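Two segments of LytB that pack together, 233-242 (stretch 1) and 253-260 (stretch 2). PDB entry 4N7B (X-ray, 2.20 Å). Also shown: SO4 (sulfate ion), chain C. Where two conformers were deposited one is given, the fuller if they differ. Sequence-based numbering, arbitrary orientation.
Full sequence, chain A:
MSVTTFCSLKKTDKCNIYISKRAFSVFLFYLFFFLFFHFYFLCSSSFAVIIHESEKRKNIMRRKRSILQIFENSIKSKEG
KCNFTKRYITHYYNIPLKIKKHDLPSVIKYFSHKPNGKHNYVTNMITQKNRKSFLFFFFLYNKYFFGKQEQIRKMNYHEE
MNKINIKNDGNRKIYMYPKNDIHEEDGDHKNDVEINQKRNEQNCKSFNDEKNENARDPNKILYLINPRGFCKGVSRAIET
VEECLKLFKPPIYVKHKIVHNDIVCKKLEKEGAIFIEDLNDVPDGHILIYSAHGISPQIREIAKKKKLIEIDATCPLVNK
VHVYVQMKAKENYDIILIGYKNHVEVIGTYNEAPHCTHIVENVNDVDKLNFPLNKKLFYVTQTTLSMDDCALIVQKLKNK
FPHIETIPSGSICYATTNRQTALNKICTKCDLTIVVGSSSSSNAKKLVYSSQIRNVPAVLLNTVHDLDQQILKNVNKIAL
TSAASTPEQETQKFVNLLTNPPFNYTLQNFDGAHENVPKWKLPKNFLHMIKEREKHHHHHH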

# COMPACT_ATOMS: atom_id res chain seq x y z
N GLY A 233 7.92 -3.45 -1.11
CA GLY A 233 7.26 -3.26 -2.40
C GLY A 233 7.50 -1.84 -2.88
O GLY A 233 7.75 -1.57 -4.07
N VAL A 234 7.46 -0.91 -1.94
CA VAL A 234 7.66 0.49 -2.25
C VAL A 234 9.11 0.76 -2.61
O VAL A 234 9.38 1.40 -3.63
CB VAL A 234 7.19 1.40 -1.08
CG1 VAL A 234 7.83 2.77 -1.14
CG2 VAL A 234 5.65 1.51 -1.12
N SER A 235 10.06 0.25 -1.82
CA SER A 235 11.47 0.55 -2.13
C SER A 235 11.84 -0.08 -3.48
O SER A 235 12.50 0.55 -4.30
CB SER A 235 12.42 0.09 -1.02
OG SER A 235 12.25 -1.29 -0.76
N ARG A 236 11.36 -1.29 -3.74
CA ARG A 236 11.56 -1.93 -5.03
C ARG A 236 10.98 -1.12 -6.19
O ARG A 236 11.59 -0.99 -7.26
CB ARG A 236 10.91 -3.30 -5.01
CG ARG A 236 10.97 -4.07 -6.31
CD ARG A 236 10.44 -5.48 -6.05
NE ARG A 236 10.34 -6.31 -7.25
CZ ARG A 236 9.27 -6.41 -8.03
NH1 ARG A 236 8.19 -5.69 -7.78
NH2 ARG A 236 9.28 -7.23 -9.08
N ALA A 237 9.79 -0.57 -6.00
CA ALA A 237 9.14 0.15 -7.07
C ALA A 237 9.89 1.45 -7.36
O ALA A 237 10.12 1.82 -8.51
CB ALA A 237 7.70 0.42 -6.68
N ILE A 238 10.31 2.15 -6.31
CA ILE A 238 11.07 3.38 -6.49
C ILE A 238 12.39 3.09 -7.19
O ILE A 238 12.73 3.73 -8.18
CB ILE A 238 11.35 4.07 -5.15
CG1 ILE A 238 10.02 4.46 -4.48
CG2 ILE A 238 12.21 5.30 -5.35
CD1 ILE A 238 10.16 5.03 -3.08
N GLU A 239 13.13 2.11 -6.70
CA GLU A 239 14.42 1.77 -7.30
C GLU A 239 14.22 1.40 -8.78
O GLU A 239 15.04 1.73 -9.63
CB GLU A 239 15.09 0.64 -6.52
CG GLU A 239 16.51 0.28 -7.01
CD GLU A 239 17.21 -0.75 -6.12
OE1 GLU A 239 18.39 -1.09 -6.40
OE2 GLU A 239 16.60 -1.22 -5.13
N THR A 240 13.11 0.74 -9.09
CA THR A 240 12.83 0.36 -10.47
C THR A 240 12.79 1.60 -11.36
O THR A 240 13.36 1.61 -12.44
CB THR A 240 11.49 -0.39 -10.62
OG1 THR A 240 11.61 -1.70 -10.05
CG2 THR A 240 11.11 -0.51 -12.09
N VAL A 241 12.13 2.65 -10.89
CA VAL A 241 12.02 3.87 -11.69
C VAL A 241 13.35 4.59 -11.78
O VAL A 241 13.75 5.04 -12.86
CB VAL A 241 10.98 4.86 -11.13
CG1 VAL A 241 10.93 6.14 -11.97
CG2 VAL A 241 9.60 4.20 -11.11
N GLU A 242 14.04 4.69 -10.65
CA GLU A 242 15.32 5.39 -10.58
C GLU A 242 16.37 4.74 -11.49
O GLU A 242 17.22 5.40 -12.09
CB GLU A 242 15.82 5.41 -9.14
CG GLU A 242 15.34 6.62 -8.33
CD GLU A 242 15.51 6.44 -6.83
OE1 GLU A 242 15.99 5.36 -6.41
OE2 GLU A 242 15.15 7.37 -6.06
N TYR A 253 8.12 6.69 -18.63
CA TYR A 253 6.68 6.70 -18.40
C TYR A 253 6.28 5.67 -17.37
O TYR A 253 6.71 4.53 -17.41
CB TYR A 253 5.94 6.48 -19.72
CG TYR A 253 6.04 7.69 -20.61
CD1 TYR A 253 5.19 8.77 -20.45
CD2 TYR A 253 7.02 7.77 -21.60
CE1 TYR A 253 5.28 9.88 -21.26
CE2 TYR A 253 7.12 8.88 -22.41
CZ TYR A 253 6.25 9.94 -22.24
OH TYR A 253 6.34 11.05 -23.03
N VAL A 254 5.45 6.10 -16.42
CA VAL A 254 4.97 5.22 -15.38
C VAL A 254 3.45 5.24 -15.37
O VAL A 254 2.84 6.30 -15.37
CB VAL A 254 5.46 5.67 -14.00
CG1 VAL A 254 4.91 4.75 -12.92
CG2 VAL A 254 6.97 5.72 -13.96
N LYS A 255 2.85 4.06 -15.36
CA LYS A 255 1.41 3.94 -15.35
C LYS A 255 0.90 4.03 -13.90
O LYS A 255 1.22 3.18 -13.08
CB LYS A 255 0.99 2.63 -16.01
CG LYS A 255 -0.46 2.26 -15.80
CD LYS A 255 -1.42 3.29 -16.37
CE LYS A 255 -2.86 2.82 -16.17
NZ LYS A 255 -3.89 3.72 -16.77
N HIS A 256 0.10 5.06 -13.66
CA HIS A 256 -0.32 5.53 -12.33
C HIS A 256 0.87 5.92 -11.46
O HIS A 256 2.02 5.58 -11.76
CB HIS A 256 -1.20 4.52 -11.58
CG HIS A 256 -1.95 5.13 -10.43
ND1 HIS A 256 -3.07 5.91 -10.61
CD2 HIS A 256 -1.71 5.12 -9.10
CE1 HIS A 256 -3.50 6.33 -9.44
NE2 HIS A 256 -2.69 5.87 -8.51
N LYS A 257 0.58 6.65 -10.39
CA LYS A 257 1.62 7.08 -9.46
C LYS A 257 2.32 5.83 -8.92
O LYS A 257 1.68 4.85 -8.55
CB LYS A 257 1.02 7.94 -8.36
CG LYS A 257 0.50 9.26 -8.90
CD LYS A 257 -0.03 10.16 -7.79
CE LYS A 257 -0.27 11.58 -8.29
NZ LYS A 257 0.99 12.33 -8.58
N ILE A 258 3.64 5.85 -8.93
CA ILE A 258 4.42 4.66 -8.65
C ILE A 258 4.18 4.13 -7.23
O ILE A 258 4.15 2.92 -7.02
CB ILE A 258 5.91 4.95 -8.89
CG1 ILE A 258 6.59 3.75 -9.55
CG2 ILE A 258 6.59 5.42 -7.63
CD1 ILE A 258 6.98 2.72 -8.64
N VAL A 259 4.01 5.04 -6.28
CA VAL A 259 3.51 4.72 -4.95
C VAL A 259 2.67 5.92 -4.52
O VAL A 259 2.79 7.01 -5.09
CB VAL A 259 4.65 4.47 -3.92
CG1 VAL A 259 5.57 3.36 -4.40
CG2 VAL A 259 5.45 5.72 -3.69
N HIS A 260 1.80 5.74 -3.53
CA HIS A 260 0.88 6.80 -3.14
C HIS A 260 1.54 7.72 -2.13
O HIS A 260 1.18 7.74 -0.96
CB HIS A 260 -0.41 6.22 -2.57
CG HIS A 260 -1.33 5.65 -3.61
ND1 HIS A 260 -2.24 4.66 -3.31
CD2 HIS A 260 -1.48 5.92 -4.93
CE1 HIS A 260 -2.92 4.35 -4.41
NE2 HIS A 260 -2.47 5.10 -5.40
S SO4 C . -1.87 2.30 -0.73
O1 SO4 C . -1.90 1.16 -1.63
O2 SO4 C . -0.62 3.04 -0.90
O3 SO4 C . -3.02 3.14 -1.06
O4 SO4 C . -1.99 1.90 0.69

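The centre of the contact is the meeting of Ala 237 and Ile 258. Both CA-to-CB bonds point toward the opposite stretch, and CB of Ala 237 lies 3.1 Å from CD1 of Ile 258. That is short for two methyl carbons, inside their usual van der Waals separation. The side chain of Ile 258 has a chi1 of -141°, between the usual wells, with chi2 in m at -82°. CA of Ala 237 is 6.7 Å from CA of Ile 258. The same isoleucine also reaches the next helical turn, where its CG1 lies 3.4 Å from CG2 of Val 241. It thus touches residues four apart in sequence, which the helix brings to the same side.

Two valine pairs extend this apolar strip. Toward the start of stretch 1, CG2 of Val 234 approaches CG1 of Val 259 at 3.8 Å, an ordinary van der Waals separation, and the same CG1 of Val 259 is 4.3 Å from CB of Ala 237. Toward its other end, CG2 of Val 241 meets CG2 of Val 254 at 4.2 Å, a looser contact that matches the wider backbone spacing there, 8.1 Å between CA of Val 241 and CA of Val 254, against 6.5 Å between CA of Val 234 and CA of Val 259. As the helix is followed forward, its partners therefore run backward through stretch 2, from Val 259 through Ile 258 to Val 254.

No hydrogen bond crosses between the stretches. The 278 Å² they bury, counting both sides, is held by dispersion and by the exclusion of water from aliphatic groups. The helix meets its own backbone needs through i to i+4 bonds, such as Ala 237 N to Gly 233 O at 3.0 Å and Val 241 N to Ala 237 O at 3.2 Å. Stretch 2 starts as a strand, residues 253-255, and continues as loop or turn, which supplies both Ile 258 and Val 259.

Polar groups lie outside the strip. Thr 240 directs its CA-to-CB bond toward stretch 2 but makes no contact with it; its OG1 instead donates to O of Arg 236 at 2.9 Å, returning the hydroxyl to the helix backbone. In stretch 2 the CA-to-CB bond of His 260 points away from the helix. Its NE2 is 3.2 Å from NE2 of His 256, a hydrogen bond in which either nitrogen could be the donor. At the outer edge, ND1 of His 260 donates to O3 of the sulfate at 2.8 Å with an N-H...O angle of 161°. The oxygen sits near the ring plane, as an in-plane N-H requires. The ion, probably from the crystallisation liquor, lies apart from the apolar contact.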